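Local coordinates for putative drug/sodium antiporter (Escherichia coli, PDB 4Z3N), which is a MATE-family membrane transporter connected with transport of the genotoxin colibactin, and probably works as an antiporter, at residues L339-S342 with I343-L347; V353-P356 with W357-L361; L374-R377 with I378-A382. All coordinates share one frame; numbering follows the deposited sequence.

Contact 1: L339-S342 with I343-L347; sequences LAFS and IVLVL
The phenyl ring of Phe-341 is met at a slant by a methyl of Leu-345 one turn further along the helix, with CE1 4.5 Å from CD2. An aromatic partner, Phe-385 of helix 382-399, meets the ring edge-to-face, so the ring joins helix 326-358 to helix 382-399. The spacing of one turn sets Phe-341 and Leu-345 on one strip of helix surface, and both send CG anti to the backbone nitrogen (chi1 -167° and 174°), so they lean the same way. Leu-345 N also donates to Phe-341 O at 2.9 Å. The bonds from Ile-343 N to Leu-339 O (3.1 Å) and from Val-344 N to Ala-340 O (3.0 Å) repeat the i to i+4 pattern of an alpha-helix, here helix 326-358, predicted to span the membrane. The first of these is nearly straight at 175°, whereas the bond from Val-346 N to Ser-342 O is weak, at 3.4 Å. Ser-342, on an exposed side, keeps OG beside its backbone N, where the hydroxyl bonds to Ala-338 O and is satisfied by its own helix, an economical way to carry a polar group in a transmembrane segment. Ala-340 is small enough to let Ala-387 and Leu-391 come close, and the branched, buried Val-344 packs on Met-306 of helix 286-322 and on Leu-383 and Pro-384.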
ATOM      1  N   LEU A 339       6.676  14.160 -10.992  1.00 29.65           N
ATOM      2  CA  LEU A 339       7.681  13.600 -10.078  1.00 30.46           C
ATOM      3  C   LEU A 339       7.748  12.078 -10.145  1.00 29.05           C
ATOM      4  O   LEU A 339       8.831  11.506 -10.346  1.00 28.37           O
ATOM      5  CB  LEU A 339       7.411  14.023  -8.633  1.00 29.18           C
ATOM      6  CG  LEU A 339       7.570  15.512  -8.369  1.00 29.90           C
ATOM      7  CD1 LEU A 339       7.033  15.850  -6.963  1.00 27.93           C
ATOM      8  CD2 LEU A 339       9.035  15.951  -8.580  1.00 24.16           C
ATOM      9  N   ALA A 340       6.590  11.440  -9.971  1.00 28.59           N
ATOM     10  CA  ALA A 340       6.481   9.986  -9.885  1.00 24.91           C
ATOM     11  C   ALA A 340       6.912   9.309 -11.159  1.00 23.58           C
ATOM     12  O   ALA A 340       7.635   8.324 -11.145  1.00 27.06           O
ATOM     13  CB  ALA A 340       5.057   9.576  -9.543  1.00 22.26           C
ATOM     14  N   PHE A 341       6.447   9.827 -12.274  1.00 25.68           N
ATOM     15  CA  PHE A 341       6.813   9.248 -13.555  1.00 27.54           C
ATOM     16  C   PHE A 341       8.343   9.301 -13.712  1.00 27.96           C
ATOM     17  O   PHE A 341       8.976   8.324 -14.087  1.00 29.79           O
ATOM     18  CB  PHE A 341       6.102   9.997 -14.693  1.00 25.79           C
ATOM     19  CG  PHE A 341       6.162   9.304 -16.008  1.00 24.03           C
ATOM     20  CD1 PHE A 341       7.292   9.377 -16.794  1.00 20.79           C
ATOM     21  CD2 PHE A 341       5.079   8.579 -16.463  1.00 24.56           C
ATOM     22  CE1 PHE A 341       7.334   8.729 -18.012  1.00 21.86           C
ATOM     23  CE2 PHE A 341       5.124   7.916 -17.677  1.00 24.56           C
ATOM     24  CZ  PHE A 341       6.247   7.997 -18.450  1.00 22.72           C
ATOM     25  N   SER A 342       8.932  10.444 -13.383  1.00 27.60           N
ATOM     26  CA  SER A 342      10.336  10.683 -13.650  1.00 26.41           C
ATOM     27  C   SER A 342      11.232   9.766 -12.848  1.00 25.63           C
ATOM     28  O   SER A 342      12.131   9.134 -13.397  1.00 24.21           O
ATOM     29  CB  SER A 342      10.693  12.141 -13.362  1.00 29.35           C
ATOM     30  OG  SER A 342      10.271  12.963 -14.427  1.00 28.28           O
ATOM     31  N   ILE A 343      11.001   9.721 -11.545  1.00 25.51           N
ATOM     32  CA  ILE A 343      11.703   8.787 -10.678  1.00 24.31           C
ATOM     33  C   ILE A 343      11.509   7.311 -11.082  1.00 25.30           C
ATOM     34  O   ILE A 343      12.492   6.574 -11.197  1.00 25.78           O
ATOM     35  CB  ILE A 343      11.256   8.968  -9.228  1.00 23.53           C
ATOM     36  CG1 ILE A 343      11.261  10.463  -8.890  1.00 23.89           C
ATOM     37  CG2 ILE A 343      12.108   8.094  -8.287  1.00 18.67           C
ATOM     38  CD1 ILE A 343      11.036  10.794  -7.425  1.00 21.39           C
ATOM     39  N   VAL A 344      10.265   6.875 -11.291  1.00 20.94           N
ATOM     40  CA  VAL A 344      10.035   5.462 -11.573  1.00 24.66           C
ATOM     41  C   VAL A 344      10.631   5.047 -12.931  1.00 27.99           C
ATOM     42  O   VAL A 344      11.095   3.911 -13.085  1.00 29.37           O
ATOM     43  CB  VAL A 344       8.531   5.090 -11.534  1.00 24.31           C
ATOM     44  CG1 VAL A 344       8.310   3.697 -12.095  1.00 24.77           C
ATOM     45  CG2 VAL A 344       7.993   5.170 -10.128  1.00 21.99           C
ATOM     46  N   LEU A 345      10.637   5.960 -13.902  1.00 25.76           N
ATOM     47  CA  LEU A 345      11.242   5.667 -15.195  1.00 23.99           C
ATOM     48  C   LEU A 345      12.746   5.332 -15.060  1.00 26.52           C
ATOM     49  O   LEU A 345      13.238   4.338 -15.638  1.00 25.13           O
ATOM     50  CB  LEU A 345      11.039   6.831 -16.144  1.00 23.44           C
ATOM     51  CG  LEU A 345      11.749   6.737 -17.497  1.00 26.58           C
ATOM     52  CD1 LEU A 345      11.091   5.642 -18.360  1.00 22.44           C
ATOM     53  CD2 LEU A 345      11.771   8.117 -18.203  1.00 22.82           C
ATOM     54  N   VAL A 346      13.457   6.146 -14.281  1.00 24.41           N
ATOM     55  CA  VAL A 346      14.854   5.885 -13.936  1.00 26.47           C
ATOM     56  C   VAL A 346      15.055   4.522 -13.234  1.00 26.89           C
ATOM     57  O   VAL A 346      15.921   3.743 -13.624  1.00 26.79           O
ATOM     58  CB  VAL A 346      15.423   7.020 -13.054  1.00 21.53           C
ATOM     59  CG1 VAL A 346      16.834   6.671 -12.536  1.00 21.25           C
ATOM     60  CG2 VAL A 346      15.437   8.304 -13.848  1.00 23.78           C
ATOM     61  N   LEU A 347      14.254   4.232 -12.219  1.00 22.82           N
ATOM     62  CA  LEU A 347      14.396   2.973 -11.501  1.00 26.24           C
ATOM     63  C   LEU A 347      14.059   1.787 -12.402  1.00 27.49           C
ATOM     64  O   LEU A 347      14.660   0.713 -12.293  1.00 25.42           O
ATOM     65  CB  LEU A 347      13.517   2.959 -10.254  1.00 24.28           C
ATOM     66  CG  LEU A 347      14.006   3.946  -9.202  1.00 20.72           C
ATOM     67  CD1 LEU A 347      13.155   3.859  -7.968  1.00 25.88           C
ATOM     68  CD2 LEU A 347      15.438   3.637  -8.865  1.00 20.36           C
TER

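Contact 2: V353-P356 with W357-L361; sequences VLAP and WMYPL
Tyr-359 turns the edge of its ring to Ala-355, whose CB lies in the ring plane 3.6 Å from CD2. The small methyl suits this buried spot because it lets the broad ring come close. The backbone bond from Tyr-359 N to Ala-355 O is 2.9 Å long and almost straight, 177°. The phenol end bonds to His-351 NE2 further back along the chain. Trp-357, on an exposed side, folds its indole back along the helix, CG beside its own nitrogen (chi1 -63°), so that the six-membered ring passes Val-353 O at a slant. These turns lie near the end of a proline-kinked helix, 326-358: the imide nitrogen of Pro-356 has no hydrogen to give, and the helix bends where that bond to the preceding turn is missing. Pro-360, one turn on, lays its CG and CD beside Pro-356 O, and its nitrogen likewise cannot donate. Met-358 N, lying between the two prolines in sequence, bonds back to Leu-354 O at 2.9 Å, supplemented by a weak link to Ala-355 O at 3.1 Å. The flexible Met-358 chain bends at chi3 (55°), turning CE back to Ala-355 CA (4.0 Å) and Leu-354 CB (4.3 Å), while the residue also packs on Ile-298 of helix 286-322.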
ATOM      1  N   VAL A 353      18.323  -2.891 -17.534  1.00 28.54           N
ATOM      2  CA  VAL A 353      19.699  -3.078 -17.907  1.00 28.70           C
ATOM      3  C   VAL A 353      20.436  -3.964 -16.893  1.00 28.89           C
ATOM      4  O   VAL A 353      21.384  -4.641 -17.244  1.00 29.74           O
ATOM      5  CB  VAL A 353      20.409  -1.717 -18.047  1.00 24.01           C
ATOM      6  CG1 VAL A 353      19.837  -0.969 -19.226  1.00 20.83           C
ATOM      7  CG2 VAL A 353      20.281  -0.922 -16.759  1.00 22.19           C
ATOM      8  N   LEU A 354      20.002  -3.939 -15.638  1.00 29.32           N
ATOM      9  CA  LEU A 354      20.656  -4.699 -14.580  1.00 30.01           C
ATOM     10  C   LEU A 354      20.270  -6.187 -14.631  1.00 36.81           C
ATOM     11  O   LEU A 354      21.062  -7.059 -14.251  1.00 34.19           O
ATOM     12  CB  LEU A 354      20.303  -4.120 -13.206  1.00 29.42           C
ATOM     13  CG  LEU A 354      21.254  -3.093 -12.594  1.00 31.66           C
ATOM     14  CD1 LEU A 354      20.654  -2.523 -11.315  1.00 29.87           C
ATOM     15  CD2 LEU A 354      22.634  -3.703 -12.328  1.00 26.07           C
ATOM     16  N   ALA A 355      19.055  -6.455 -15.117  1.00 33.24           N
ATOM     17  CA  ALA A 355      18.433  -7.775 -15.029  1.00 33.79           C
ATOM     18  C   ALA A 355      19.294  -8.926 -15.584  1.00 37.05           C
ATOM     19  O   ALA A 355      19.435  -9.960 -14.922  1.00 35.21           O
ATOM     20  CB  ALA A 355      17.076  -7.747 -15.727  1.00 31.81           C
ATOM     21  N   PRO A 356      19.863  -8.753 -16.796  1.00 39.10           N
ATOM     22  CA  PRO A 356      20.663  -9.822 -17.426  1.00 35.34           C
ATOM     23  C   PRO A 356      21.844 -10.276 -16.562  1.00 39.15           C
ATOM     24  O   PRO A 356      22.189 -11.453 -16.546  1.00 46.74           O
ATOM     25  CB  PRO A 356      21.165  -9.175 -18.722  1.00 33.40           C
ATOM     26  CG  PRO A 356      20.215  -8.071 -19.003  1.00 34.75           C
ATOM     27  CD  PRO A 356      19.749  -7.560 -17.660  1.00 31.11           C
ATOM     28  N   TRP A 357      22.472  -9.338 -15.869  1.00 40.85           N
ATOM     29  CA  TRP A 357      23.543  -9.659 -14.938  1.00 37.83           C
ATOM     30  C   TRP A 357      23.063 -10.081 -13.553  1.00 39.75           C
ATOM     31  O   TRP A 357      23.721 -10.867 -12.874  1.00 46.09           O
ATOM     32  CB  TRP A 357      24.479  -8.462 -14.826  1.00 34.95           C
ATOM     33  CG  TRP A 357      25.126  -8.187 -16.136  1.00 40.71           C
ATOM     34  CD1 TRP A 357      25.961  -9.022 -16.825  1.00 35.62           C
ATOM     35  CD2 TRP A 357      24.981  -7.010 -16.943  1.00 40.98           C
ATOM     36  NE1 TRP A 357      26.353  -8.434 -18.006  1.00 40.57           N
ATOM     37  CE2 TRP A 357      25.772  -7.195 -18.098  1.00 40.91           C
ATOM     38  CE3 TRP A 357      24.280  -5.814 -16.792  1.00 35.13           C
ATOM     39  CZ2 TRP A 357      25.869  -6.231 -19.099  1.00 37.71           C
ATOM     40  CZ3 TRP A 357      24.381  -4.861 -17.781  1.00 38.60           C
ATOM     41  CH2 TRP A 357      25.163  -5.077 -18.925  1.00 38.22           C
ATOM     42  N   MET A 358      21.926  -9.536 -13.134  1.00 44.92           N
ATOM     43  CA  MET A 358      21.430  -9.687 -11.765  1.00 38.80           C
ATOM     44  C   MET A 358      20.722 -11.010 -11.510  1.00 44.78           C
ATOM     45  O   MET A 358      20.988 -11.671 -10.507  1.00 50.12           O
ATOM     46  CB  MET A 358      20.493  -8.521 -11.432  1.00 39.83           C
ATOM     47  CG  MET A 358      19.893  -8.531 -10.042  1.00 38.67           C
ATOM     48  SD  MET A 358      19.005  -6.978  -9.758  1.00 46.80           S
ATOM     49  CE  MET A 358      17.888  -6.972 -11.152  1.00 38.08           C
ATOM     50  N   TYR A 359      19.814 -11.395 -12.403  1.00 39.90           N
ATOM     51  CA  TYR A 359      18.981 -12.572 -12.153  1.00 44.57           C
ATOM     52  C   TYR A 359      19.691 -13.929 -12.177  1.00 47.76           C
ATOM     53  O   TYR A 359      19.330 -14.811 -11.392  1.00 46.25           O
ATOM     54  CB  TYR A 359      17.793 -12.575 -13.105  1.00 40.94           C
ATOM     55  CG  TYR A 359      16.778 -11.590 -12.605  1.00 41.58           C
ATOM     56  CD1 TYR A 359      16.118 -11.813 -11.406  1.00 37.28           C
ATOM     57  CD2 TYR A 359      16.539 -10.394 -13.284  1.00 41.43           C
ATOM     58  CE1 TYR A 359      15.214 -10.899 -10.921  1.00 43.58           C
ATOM     59  CE2 TYR A 359      15.639  -9.473 -12.810  1.00 35.31           C
ATOM     60  CZ  TYR A 359      14.977  -9.729 -11.629  1.00 38.19           C
ATOM     61  OH  TYR A 359      14.072  -8.828 -11.145  1.00 37.37           O
ATOM     62  N   PRO A 360      20.666 -14.117 -13.088  1.00 49.40           N
ATOM     63  CA  PRO A 360      21.485 -15.335 -13.065  1.00 39.98           C
ATOM     64  C   PRO A 360      22.111 -15.579 -11.692  1.00 48.17           C
ATOM     65  O   PRO A 360      22.261 -16.725 -11.291  1.00 53.50           O
ATOM     66  CB  PRO A 360      22.550 -15.050 -14.111  1.00 41.22           C
ATOM     67  CG  PRO A 360      21.851 -14.147 -15.096  1.00 42.66           C
ATOM     68  CD  PRO A 360      20.973 -13.269 -14.257  1.00 42.55           C
ATOM     69  N   LEU A 361      22.452 -14.520 -10.970  1.00 50.01           N
ATOM     70  CA  LEU A 361      22.963 -14.673  -9.611  1.00 48.96           C
ATOM     71  C   LEU A 361      21.929 -15.230  -8.633  1.00 49.58           C
ATOM     72  O   LEU A 361      22.288 -15.767  -7.593  1.00 60.74           O
ATOM     73  CB  LEU A 361      23.469 -13.333  -9.067  1.00 50.45           C
ATOM     74  CG  LEU A 361      24.421 -12.493  -9.922  1.00 51.35           C
ATOM     75  CD1 LEU A 361      24.691 -11.179  -9.215  1.00 50.91           C
ATOM     76  CD2 LEU A 361      25.711 -13.232 -10.219  1.00 41.84           C
TER

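Contact 3: L374-R377 with I378-A382; sequences LQTR and IMALA. With OLC ((2R)-2,3-dihydroxypropyl (9Z)-octadec-9-enoate), chain B; OLC ((2R)-2,3-dihydroxypropyl (9Z)-octadec-9-enoate), chain D; OLC ((2R)-2,3-dihydroxypropyl (9Z)-octadec-9-enoate), chain C.
Met-379 N donates to Gln-375 O at 2.8 Å. The side chains of the same two residues pass at a slant, Gln-375 CG lying 3.7 Å from Met-379 SD. Both ends of the glutamine amide are held, OE1 by Tyr-277 OH and NE2 by Thr-295 OG1, which should fix its rotation and satisfies a buried amide. Met-379 bends at chi3 (75°) and presents its soft thioether and CE to the acyl chain of a bound monoolein, a shape that an adaptable unbranched side chain can follow. A second lipid chain lies against Arg-377: its C4 sits 3.7 Å above the guanidinium plane, over the centre of one face. Leu-374 and Ile-378 extend alongside one another, with their CD1 methyls 3.9 Å apart. Their backbones are joined by the bond from Ile-378 N to Leu-374 O at 3.1 Å. Thr-376 returns its hydroxyl to Ala-372 O, so the polar group is satisfied within its own helix. The segment packs against helix 326-358 through Thr-376 and Ala-380 on Ile-352, and against helix 432-453, where Ile-378 rests on Phe-437 and Met-379 on Tyr-436, while Gln-375 reaches helix 286-322.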
ATOM      1  N   LEU A 374      13.116 -11.509 -19.543  1.00 36.23           N
ATOM      2  CA  LEU A 374      12.149 -11.213 -20.614  1.00 39.19           C
ATOM      3  C   LEU A 374      10.931 -10.430 -20.091  1.00 36.01           C
ATOM      4  O   LEU A 374      10.391  -9.574 -20.791  1.00 33.56           O
ATOM      5  CB  LEU A 374      11.700 -12.512 -21.308  1.00 29.57           C
ATOM      6  CG  LEU A 374      10.708 -12.317 -22.455  1.00 30.88           C
ATOM      7  CD1 LEU A 374      11.290 -11.515 -23.583  1.00 26.78           C
ATOM      8  CD2 LEU A 374      10.190 -13.653 -22.973  1.00 31.81           C
ATOM      9  N   GLN A 375      10.521 -10.739 -18.859  1.00 33.78           N
ATOM     10  CA  GLN A 375       9.397 -10.089 -18.191  1.00 32.54           C
ATOM     11  C   GLN A 375       9.727  -8.624 -17.921  1.00 38.62           C
ATOM     12  O   GLN A 375       8.946  -7.704 -18.235  1.00 30.30           O
ATOM     13  CB  GLN A 375       9.071 -10.801 -16.871  1.00 29.72           C
ATOM     14  CG  GLN A 375       7.939 -10.177 -16.095  1.00 30.55           C
ATOM     15  CD  GLN A 375       7.760 -10.727 -14.691  1.00 34.87           C
ATOM     16  OE1 GLN A 375       6.928 -11.607 -14.460  1.00 39.58           O
ATOM     17  NE2 GLN A 375       8.507 -10.178 -13.736  1.00 34.70           N
ATOM     18  N   THR A 376      10.906  -8.420 -17.337  1.00 36.71           N
ATOM     19  CA  THR A 376      11.377  -7.091 -17.027  1.00 34.25           C
ATOM     20  C   THR A 376      11.530  -6.269 -18.302  1.00 37.34           C
ATOM     21  O   THR A 376      11.091  -5.115 -18.365  1.00 34.41           O
ATOM     22  CB  THR A 376      12.703  -7.138 -16.272  1.00 36.20           C
ATOM     23  OG1 THR A 376      12.519  -7.831 -15.025  1.00 38.82           O
ATOM     24  CG2 THR A 376      13.221  -5.709 -16.010  1.00 32.50           C
ATOM     25  N   ARG A 377      12.130  -6.868 -19.326  1.00 35.57           N
ATOM     26  CA  ARG A 377      12.372  -6.143 -20.565  1.00 33.10           C
ATOM     27  C   ARG A 377      11.074  -5.678 -21.201  1.00 35.61           C
ATOM     28  O   ARG A 377      10.996  -4.577 -21.772  1.00 30.92           O
ATOM     29  CB  ARG A 377      13.139  -7.006 -21.557  1.00 40.43           C
ATOM     30  CG  ARG A 377      14.584  -7.270 -21.182  1.00 39.82           C
ATOM     31  CD  ARG A 377      15.375  -7.463 -22.436  1.00 37.37           C
ATOM     32  NE  ARG A 377      16.804  -7.546 -22.187  1.00 43.53           N
ATOM     33  CZ  ARG A 377      17.551  -8.591 -22.516  1.00 40.02           C
ATOM     34  NH1 ARG A 377      16.992  -9.644 -23.105  1.00 39.62           N
ATOM     35  NH2 ARG A 377      18.852  -8.575 -22.259  1.00 30.38           N
ATOM     36  N   ILE A 378      10.060  -6.534 -21.135  1.00 35.51           N
ATOM     37  CA  ILE A 378       8.787  -6.196 -21.751  1.00 33.13           C
ATOM     38  C   ILE A 378       7.957  -5.250 -20.882  1.00 31.74           C
ATOM     39  O   ILE A 378       7.517  -4.219 -21.358  1.00 37.97           O
ATOM     40  CB  ILE A 378       7.983  -7.467 -22.087  1.00 34.11           C
ATOM     41  CG1 ILE A 378       8.751  -8.291 -23.138  1.00 34.31           C
ATOM     42  CG2 ILE A 378       6.570  -7.098 -22.565  1.00 32.54           C
ATOM     43  CD1 ILE A 378       7.990  -9.466 -23.723  1.00 31.47           C
ATOM     44  N   MET A 379       7.789  -5.582 -19.605  1.00 33.30           N
ATOM     45  CA  MET A 379       6.841  -4.880 -18.741  1.00 34.63           C
ATOM     46  C   MET A 379       7.370  -3.686 -17.935  1.00 33.49           C
ATOM     47  O   MET A 379       6.574  -2.895 -17.422  1.00 28.97           O
ATOM     48  CB  MET A 379       6.232  -5.878 -17.745  1.00 33.40           C
ATOM     49  CG  MET A 379       5.512  -7.061 -18.374  1.00 35.14           C
ATOM     50  SD  MET A 379       4.916  -8.238 -17.137  1.00 35.11           S
ATOM     51  CE  MET A 379       3.515  -7.326 -16.485  1.00 44.40           C
ATOM     52  N   ALA A 380       8.688  -3.545 -17.824  1.00 32.97           N
ATOM     53  CA  ALA A 380       9.263  -2.570 -16.894  1.00 34.02           C
ATOM     54  C   ALA A 380       8.879  -1.126 -17.202  1.00 30.33           C
ATOM     55  O   ALA A 380       8.568  -0.360 -16.297  1.00 29.29           O
ATOM     56  CB  ALA A 380      10.768  -2.693 -16.863  1.00 37.73           C
ATOM     57  N   LEU A 381       8.903  -0.757 -18.476  1.00 28.87           N
ATOM     58  CA  LEU A 381       8.587   0.608 -18.858  1.00 29.60           C
ATOM     59  C   LEU A 381       7.127   0.952 -18.584  1.00 29.51           C
ATOM     60  O   LEU A 381       6.775   2.132 -18.520  1.00 31.28           O
ATOM     61  CB  LEU A 381       8.918   0.846 -20.334  1.00 33.95           C
ATOM     62  CG  LEU A 381      10.417   0.935 -20.621  1.00 32.90           C
ATOM     63  CD1 LEU A 381      10.722   0.994 -22.115  1.00 27.87           C
ATOM     64  CD2 LEU A 381      10.939   2.149 -19.907  1.00 33.60           C
ATOM     65  N   ALA A 382       6.282  -0.060 -18.421  1.00 25.36           N
ATOM     66  CA  ALA A 382       4.895   0.193 -18.060  1.00 25.53           C
ATOM     67  C   ALA A 382       4.828   0.817 -16.672  1.00 26.56           C
ATOM     68  O   ALA A 382       3.951   1.635 -16.405  1.00 27.90           O
ATOM     69  CB  ALA A 382       4.074  -1.068 -18.107  1.00 24.15           C
TER
HETATM   70  C18 OLC B 501      -0.215  -1.170  -7.662  1.00 31.73           C
HETATM   71  C10 OLC B 501       3.738  -3.643 -15.117  1.00 35.79           C
HETATM   72  C9  OLC B 501       4.363  -4.241 -14.082  1.00 46.91           C
HETATM   73  C17 OLC B 501       0.702  -1.605  -8.787  1.00 34.66           C
HETATM   74  C11 OLC B 501       2.224  -3.553 -15.171  1.00 43.43           C
HETATM   75  C8  OLC B 501       5.616  -5.062 -14.342  1.00 47.11           C
HETATM   76  C24 OLC B 501      -2.672  -8.768 -15.336  1.00 47.34           C
HETATM   77  C16 OLC B 501      -0.133  -1.927 -10.007  1.00 36.84           C
HETATM   78  C12 OLC B 501       1.562  -4.195 -13.958  1.00 49.80           C
HETATM   79  C7  OLC B 501       6.231  -5.585 -13.056  1.00 44.03           C
HETATM   80  C15 OLC B 501       0.764  -2.260 -11.192  1.00 39.07           C
HETATM   81  C13 OLC B 501       0.413  -3.312 -13.471  1.00 45.87           C
HETATM   82  C6  OLC B 501       5.455  -6.777 -12.531  1.00 43.76           C
HETATM   83  C14 OLC B 501       0.169  -3.423 -11.976  1.00 45.13           C
HETATM   84  C5  OLC B 501       5.171  -7.768 -13.641  1.00 37.86           C
HETATM   85  C4  OLC B 501       3.994  -8.651 -13.252  1.00 41.27           C
HETATM   86  C3  OLC B 501       2.837  -7.805 -12.759  1.00 49.31           C
HETATM   87  C2  OLC B 501       1.529  -8.573 -12.771  1.00 41.76           C
HETATM   88  C21 OLC B 501      -1.544  -6.887 -14.150  1.00 48.14           C
HETATM   89  C1  OLC B 501       0.362  -7.611 -12.951  1.00 53.05           C
HETATM   90  C22 OLC B 501      -2.871  -7.424 -14.659  1.00 51.99           C
HETATM   91  O19 OLC B 501       0.411  -6.460 -12.539  1.00 60.14           O
HETATM   92  O25 OLC B 501      -3.709  -9.646 -14.947  1.00 43.36           O
HETATM   93  O23 OLC B 501      -3.767  -7.583 -13.575  1.00 53.79           O
HETATM   94  O20 OLC B 501      -0.740  -7.979 -13.736  1.00 52.09           O
HETATM   95  C9  OLC D 503      13.380  -2.141 -23.989  1.00 36.60           C
HETATM   96  C8  OLC D 503      13.832  -3.449 -24.603  1.00 43.39           C
HETATM   97  C7  OLC D 503      15.296  -3.715 -24.292  1.00 45.83           C
HETATM   98  C6  OLC D 503      15.747  -5.050 -24.864  1.00 45.75           C
HETATM   99  C5  OLC D 503      17.258  -5.194 -24.774  1.00 45.48           C
HETATM  100  C4  OLC D 503      17.693  -6.392 -25.610  1.00 55.69           C
HETATM  101  C3  OLC D 503      18.863  -6.060 -26.527  1.00 53.80           C
HETATM  102  C2  OLC D 503      19.248  -7.257 -27.385  1.00 49.70           C
HETATM  103  C1  OLC D 503      20.220  -8.176 -26.672  1.00 46.60           C
HETATM  104  C9  OLC C 502       6.059   1.420 -23.384  1.00 38.68           C
HETATM  105  C8  OLC C 502       6.061  -0.094 -23.245  1.00 40.88           C
HETATM  106  C7  OLC C 502       6.618  -0.746 -24.494  1.00 43.33           C
HETATM  107  C6  OLC C 502       7.440  -1.968 -24.116  1.00 40.61           C
HETATM  108  C5  OLC C 502       7.911  -2.662 -25.380  1.00 40.45           C
HETATM  109  C4  OLC C 502       8.944  -3.728 -25.046  1.00 46.08           C
HETATM  110  C3  OLC C 502       9.036  -4.761 -26.164  1.00 42.06           C
HETATM  111  C2  OLC C 502      10.418  -5.382 -26.181  1.00 46.40           C
HETATM  112  C1  OLC C 502      10.318  -6.880 -26.383  1.00 47.23           C

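In the fold
Contacts 1 and 2 lie on different turns of one helix, 326-358, with centres 21 Å apart; contact 3 belongs to the next helix in the chain, 366-379, and the residues just after it, and touches both. Leu-345 CD1 of contact 1 meets Leu-381 CD2 at 3.8 Å, and Pro-356 CG of contact 2 lies 3.6 Å from Arg-377 NH2. Contact 3 is the buried one; the other two are partly buried, each with an exposed side. Their chemistry follows: contact 1 is regular and mostly apolar, in contact 2 prolines interrupt the bonding near the helix end while some regular bonds remain, and contact 3 mixes a satisfied amide with lipid-facing side chains.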